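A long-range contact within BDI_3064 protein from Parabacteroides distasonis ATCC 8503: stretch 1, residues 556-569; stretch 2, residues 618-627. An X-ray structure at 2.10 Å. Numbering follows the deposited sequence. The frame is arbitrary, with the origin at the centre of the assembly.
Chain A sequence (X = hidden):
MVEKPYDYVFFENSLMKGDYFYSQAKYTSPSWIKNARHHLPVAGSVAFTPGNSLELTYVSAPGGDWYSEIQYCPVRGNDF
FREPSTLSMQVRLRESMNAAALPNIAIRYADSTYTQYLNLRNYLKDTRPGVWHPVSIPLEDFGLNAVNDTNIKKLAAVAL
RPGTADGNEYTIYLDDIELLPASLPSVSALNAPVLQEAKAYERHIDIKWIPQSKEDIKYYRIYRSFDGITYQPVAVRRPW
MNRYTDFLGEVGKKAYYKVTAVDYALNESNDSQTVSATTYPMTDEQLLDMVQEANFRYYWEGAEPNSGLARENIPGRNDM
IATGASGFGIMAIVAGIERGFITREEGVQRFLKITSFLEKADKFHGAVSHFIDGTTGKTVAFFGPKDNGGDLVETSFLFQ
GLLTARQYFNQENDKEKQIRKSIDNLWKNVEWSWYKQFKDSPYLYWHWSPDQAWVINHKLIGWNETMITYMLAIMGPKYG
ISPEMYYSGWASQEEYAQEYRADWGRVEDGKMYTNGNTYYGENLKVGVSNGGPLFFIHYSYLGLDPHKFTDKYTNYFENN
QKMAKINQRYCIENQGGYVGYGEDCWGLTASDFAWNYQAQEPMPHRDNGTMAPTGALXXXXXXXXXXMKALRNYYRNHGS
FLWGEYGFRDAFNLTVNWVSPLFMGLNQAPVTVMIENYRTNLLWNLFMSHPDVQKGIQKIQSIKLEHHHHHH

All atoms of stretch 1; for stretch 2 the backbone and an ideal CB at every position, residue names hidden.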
# COMPACT_ATOMS: atom_id res chain seq x y z
N TYR A 556 21.53 3.12 -18.87
CA TYR A 556 20.58 3.26 -17.76
C TYR A 556 20.78 2.32 -16.57
O TYR A 556 20.53 2.73 -15.45
CB TYR A 556 19.10 3.37 -18.24
CG TYR A 556 18.93 4.76 -18.70
CD1 TYR A 556 18.69 5.78 -17.80
CD2 TYR A 556 19.24 5.10 -20.00
CE1 TYR A 556 18.64 7.09 -18.20
CE2 TYR A 556 19.19 6.41 -20.42
CZ TYR A 556 18.90 7.41 -19.52
OH TYR A 556 18.86 8.71 -19.93
N PHE A 557 21.29 1.12 -16.76
CA PHE A 557 21.61 0.32 -15.61
C PHE A 557 22.66 1.07 -14.78
O PHE A 557 22.54 1.13 -13.57
CB PHE A 557 22.20 -1.04 -15.96
CG PHE A 557 22.58 -1.83 -14.75
CD1 PHE A 557 21.60 -2.49 -14.01
CD2 PHE A 557 23.89 -1.84 -14.28
CE1 PHE A 557 21.93 -3.18 -12.86
CE2 PHE A 557 24.23 -2.53 -13.13
CZ PHE A 557 23.26 -3.21 -12.42
N GLU A 558 23.70 1.57 -15.44
CA GLU A 558 24.77 2.30 -14.78
C GLU A 558 24.24 3.49 -14.01
O GLU A 558 24.58 3.69 -12.84
CB GLU A 558 25.79 2.79 -15.81
CG GLU A 558 26.93 3.64 -15.25
CD GLU A 558 27.55 4.51 -16.32
OE1 GLU A 558 28.48 4.02 -17.01
OE2 GLU A 558 27.10 5.67 -16.49
N ASN A 559 23.39 4.26 -14.66
CA ASN A 559 22.88 5.49 -14.08
C ASN A 559 21.83 5.22 -12.98
O ASN A 559 21.86 5.86 -11.93
CB ASN A 559 22.27 6.38 -15.15
CG ASN A 559 22.24 7.84 -14.72
OD1 ASN A 559 23.29 8.47 -14.55
ND2 ASN A 559 21.05 8.37 -14.51
N ASN A 560 20.90 4.30 -13.26
CA ASN A 560 19.90 3.88 -12.28
C ASN A 560 20.59 3.33 -11.04
O ASN A 560 20.22 3.68 -9.92
CB ASN A 560 18.97 2.80 -12.86
CG ASN A 560 18.03 3.34 -13.91
OD1 ASN A 560 18.03 4.53 -14.23
ND2 ASN A 560 17.21 2.45 -14.47
N GLN A 561 21.59 2.49 -11.25
CA GLN A 561 22.30 1.88 -10.13
C GLN A 561 22.93 2.95 -9.25
O GLN A 561 22.90 2.83 -8.03
CB GLN A 561 23.36 0.91 -10.63
CG GLN A 561 24.19 0.24 -9.55
CD GLN A 561 25.28 -0.60 -10.15
OE1 GLN A 561 26.10 -0.10 -10.92
NE2 GLN A 561 25.31 -1.88 -9.80
N LYS A 562 23.47 3.99 -9.87
CA LYS A 562 23.97 5.13 -9.13
C LYS A 562 22.90 5.77 -8.28
O LYS A 562 23.19 6.13 -7.13
CB LYS A 562 24.54 6.18 -10.07
CG LYS A 562 25.94 5.83 -10.51
CD LYS A 562 26.39 6.80 -11.57
CE LYS A 562 27.73 6.41 -12.12
NZ LYS A 562 28.03 7.37 -13.21
N MET A 563 21.70 5.92 -8.82
CA MET A 563 20.60 6.44 -8.03
C MET A 563 20.31 5.57 -6.79
O MET A 563 20.14 6.09 -5.70
CB MET A 563 19.36 6.62 -8.88
CG MET A 563 19.56 7.71 -9.93
SD MET A 563 18.12 7.88 -10.98
CE MET A 563 18.61 9.27 -11.98
N ALA A 564 20.30 4.26 -6.96
CA ALA A 564 20.09 3.37 -5.84
C ALA A 564 21.17 3.56 -4.80
O ALA A 564 20.88 3.72 -3.62
CB ALA A 564 20.03 1.92 -6.30
N LYS A 565 22.43 3.56 -5.23
CA LYS A 565 23.53 3.73 -4.30
C LYS A 565 23.51 5.07 -3.59
O LYS A 565 23.87 5.14 -2.43
CB LYS A 565 24.85 3.59 -5.03
CG LYS A 565 25.19 2.15 -5.36
CD LYS A 565 26.30 2.09 -6.39
CE LYS A 565 27.60 1.55 -5.84
NZ LYS A 565 28.70 1.87 -6.80
N ILE A 566 23.14 6.12 -4.32
CA ILE A 566 23.03 7.46 -3.79
C ILE A 566 21.99 7.47 -2.70
O ILE A 566 22.18 8.04 -1.65
CB ILE A 566 22.63 8.46 -4.91
CG1 ILE A 566 23.85 8.86 -5.76
CG2 ILE A 566 22.00 9.72 -4.34
CD1 ILE A 566 23.51 9.45 -7.12
N ASN A 567 20.86 6.85 -3.01
CA ASN A 567 19.77 6.75 -2.08
C ASN A 567 20.24 6.00 -0.81
O ASN A 567 20.07 6.51 0.31
CB ASN A 567 18.55 6.11 -2.78
CG ASN A 567 17.28 6.25 -1.98
OD1 ASN A 567 17.26 5.88 -0.80
ND2 ASN A 567 16.21 6.74 -2.61
N GLN A 568 20.86 4.85 -0.98
CA GLN A 568 21.37 4.13 0.17
C GLN A 568 22.35 4.99 0.96
O GLN A 568 22.32 4.98 2.20
CB GLN A 568 22.06 2.82 -0.21
CG GLN A 568 22.41 1.98 1.02
CD GLN A 568 23.37 0.86 0.74
OE1 GLN A 568 24.24 0.98 -0.09
NE2 GLN A 568 23.24 -0.23 1.49
N ARG A 569 23.22 5.70 0.26
CA ARG A 569 24.26 6.47 0.97
C ARG A 569 23.73 7.65 1.72
O ARG A 569 24.25 8.00 2.78
CB ARG A 569 25.38 6.89 0.05
CG ARG A 569 26.19 5.68 -0.34
CD ARG A 569 27.02 5.98 -1.55
NE ARG A 569 27.70 4.77 -1.98
CZ ARG A 569 28.68 4.76 -2.88
NH1 ARG A 569 29.11 5.91 -3.40
NH2 ARG A 569 29.24 3.61 -3.23
N UNK A 618 12.87 -3.42 -4.61
CA UNK A 618 12.76 -3.44 -6.06
C UNK A 618 14.03 -2.90 -6.73
O UNK A 618 14.13 -2.87 -7.95
CB UNK A 618 11.54 -2.62 -6.50
N UNK A 619 14.99 -2.45 -5.93
CA UNK A 619 16.30 -2.07 -6.42
C UNK A 619 17.25 -3.24 -6.51
O UNK A 619 18.38 -3.05 -6.93
CB UNK A 619 16.90 -0.99 -5.52
N UNK A 620 16.82 -4.44 -6.14
CA UNK A 620 17.66 -5.63 -6.19
C UNK A 620 18.66 -5.75 -7.35
O UNK A 620 19.85 -5.94 -7.10
CB UNK A 620 16.74 -6.85 -6.23
N UNK A 621 18.19 -5.61 -8.60
CA UNK A 621 19.14 -5.84 -9.72
C UNK A 621 20.28 -4.86 -9.77
O UNK A 621 21.31 -5.17 -10.32
CB UNK A 621 18.40 -5.78 -11.06
N UNK A 622 20.06 -3.67 -9.20
CA UNK A 622 21.05 -2.65 -9.14
C UNK A 622 22.01 -2.80 -7.98
O UNK A 622 23.21 -2.64 -8.14
CB UNK A 622 20.36 -1.28 -9.07
N UNK A 623 21.48 -3.09 -6.79
CA UNK A 623 22.27 -3.06 -5.57
C UNK A 623 21.90 -4.30 -4.77
O UNK A 623 21.27 -4.20 -3.72
CB UNK A 623 22.03 -1.78 -4.77
N UNK A 624 22.28 -5.48 -5.28
CA UNK A 624 21.75 -6.70 -4.67
C UNK A 624 22.10 -6.87 -3.21
O UNK A 624 21.25 -7.28 -2.42
CB UNK A 624 22.26 -7.92 -5.44
N UNK A 625 23.34 -6.56 -2.85
CA UNK A 625 23.78 -6.75 -1.50
C UNK A 625 23.04 -5.76 -0.59
O UNK A 625 22.50 -6.15 0.42
CB UNK A 625 25.30 -6.58 -1.40
N UNK A 626 22.96 -4.50 -1.01
CA UNK A 626 22.26 -3.47 -0.25
C UNK A 626 20.77 -3.83 -0.11
O UNK A 626 20.15 -3.67 0.97
CB UNK A 626 22.42 -2.11 -0.93
N UNK A 627 20.19 -4.33 -1.19
CA UNK A 627 18.79 -4.69 -1.17
C UNK A 627 18.58 -5.93 -0.32
O UNK A 627 17.58 -6.05 0.38
CB UNK A 627 18.27 -4.92 -2.59

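Stretch 1 is one continuous helix, and the side of it bearing F557, N560, Q561, A564, K565 and Q568 faces stretch 2.

Position 618 is out of reach of the helix, so stretch 1 sets no preference there; the residue is A618. At 619 the ideal CB points toward the helix and lies 4.3 Å from A564 CB. A small side chain would suit such close quarters. The residue is S619, whose CB rests against A564 CB while its hydroxyl is bonded elsewhere in the structure. Position 620, with phi -36°, is again out of reach and holds F620.

At 621, phi is -64° and CA-to-CB runs sideways, with the ideal CB 4.7 Å from F557 CE1. Proline or another modest apolar residue would fit. It is P621, and its carbonyl oxygen, P621 O, meets the edge of the F557 ring, 3.3 Å from F557 CE1.

Position 622 is where the two stretches come closest, CA to CA, 4.8 Å from Q561 CA. The ideal CB lies 3.9 Å from Q561 CA and near both A564 CB and F557 CE1. One residue back from Q561, the side-chain amide of N560 offers a donor, so a long, flat side chain with a polar tip is attractive; an aliphatic one could also pack here but would leave that donor unused. The residue is Y622. With chi1 in the m well, its ring lies with one face over the backbone of N560, and Y622 OH accepts a hydrogen bond from N560 ND2 at 2.9 Å. The F557 ring is tilted 26° from it and slid aside, so the two barely overlap, though F557 CE1 approaches Y622 CD1 to 3.6 Å. The side-chain amide of Q561 adds a nearly straight hydrogen bond to the backbone, Q561 NE2 to Y622 O, at 2.8 Å.

At 623 the ideal CB is 4.5 Å from A564 CB and 5.1 Å from K565 CG, leaving room for a small branched residue such as valine or threonine. It is T623; T623 CG2 lies 3.5 Å from A564 CB and 3.9 Å from K565 CG.

Positions 624 and 625 meet nothing of stretch 1 within reach of their ideal CBs. Phi of -60° at the start of a helix suits proline, and P624 is found, followed by D625.

At 626 the ideal CB points toward the helix and is only 3.2 Å from Q568 NE2, so little beyond a methyl is readily accommodated in that direction. A626 supplies just that. Position 627, pointing sideways without contact, is S627.

Stretch 2 (618-627) ASFPYTPDAS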
# COMPACT_ATOMS: atom_id res chain seq x y z
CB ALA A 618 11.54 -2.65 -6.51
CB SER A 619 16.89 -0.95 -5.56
OG SER A 619 16.10 0.21 -5.69
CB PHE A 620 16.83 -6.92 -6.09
CG PHE A 620 17.06 -7.65 -4.83
CD1 PHE A 620 18.19 -8.42 -4.70
CD2 PHE A 620 16.23 -7.46 -3.74
CE1 PHE A 620 18.47 -9.06 -3.51
CE2 PHE A 620 16.49 -8.10 -2.55
CZ PHE A 620 17.61 -8.89 -2.43
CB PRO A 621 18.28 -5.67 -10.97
CG PRO A 621 16.89 -5.63 -10.51
CD PRO A 621 16.86 -5.24 -9.07
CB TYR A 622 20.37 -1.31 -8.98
CG TYR A 622 19.38 -1.01 -10.04
CD1 TYR A 622 19.78 -0.76 -11.35
CD2 TYR A 622 18.02 -0.94 -9.75
CE1 TYR A 622 18.86 -0.47 -12.33
CE2 TYR A 622 17.11 -0.62 -10.72
CZ TYR A 622 17.53 -0.38 -12.02
OH TYR A 622 16.62 -0.04 -13.01
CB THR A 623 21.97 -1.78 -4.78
OG1 THR A 623 20.55 -1.68 -4.55
CG2 THR A 623 22.43 -0.56 -5.55
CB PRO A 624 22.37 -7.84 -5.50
CG PRO A 624 23.17 -7.22 -6.58
CD PRO A 624 23.02 -5.73 -6.53
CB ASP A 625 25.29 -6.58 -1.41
CG ASP A 625 25.82 -6.79 -0.01
OD1 ASP A 625 25.51 -7.84 0.62
OD2 ASP A 625 26.56 -5.90 0.45
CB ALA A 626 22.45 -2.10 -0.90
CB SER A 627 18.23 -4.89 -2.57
OG SER A 627 18.27 -3.69 -3.33
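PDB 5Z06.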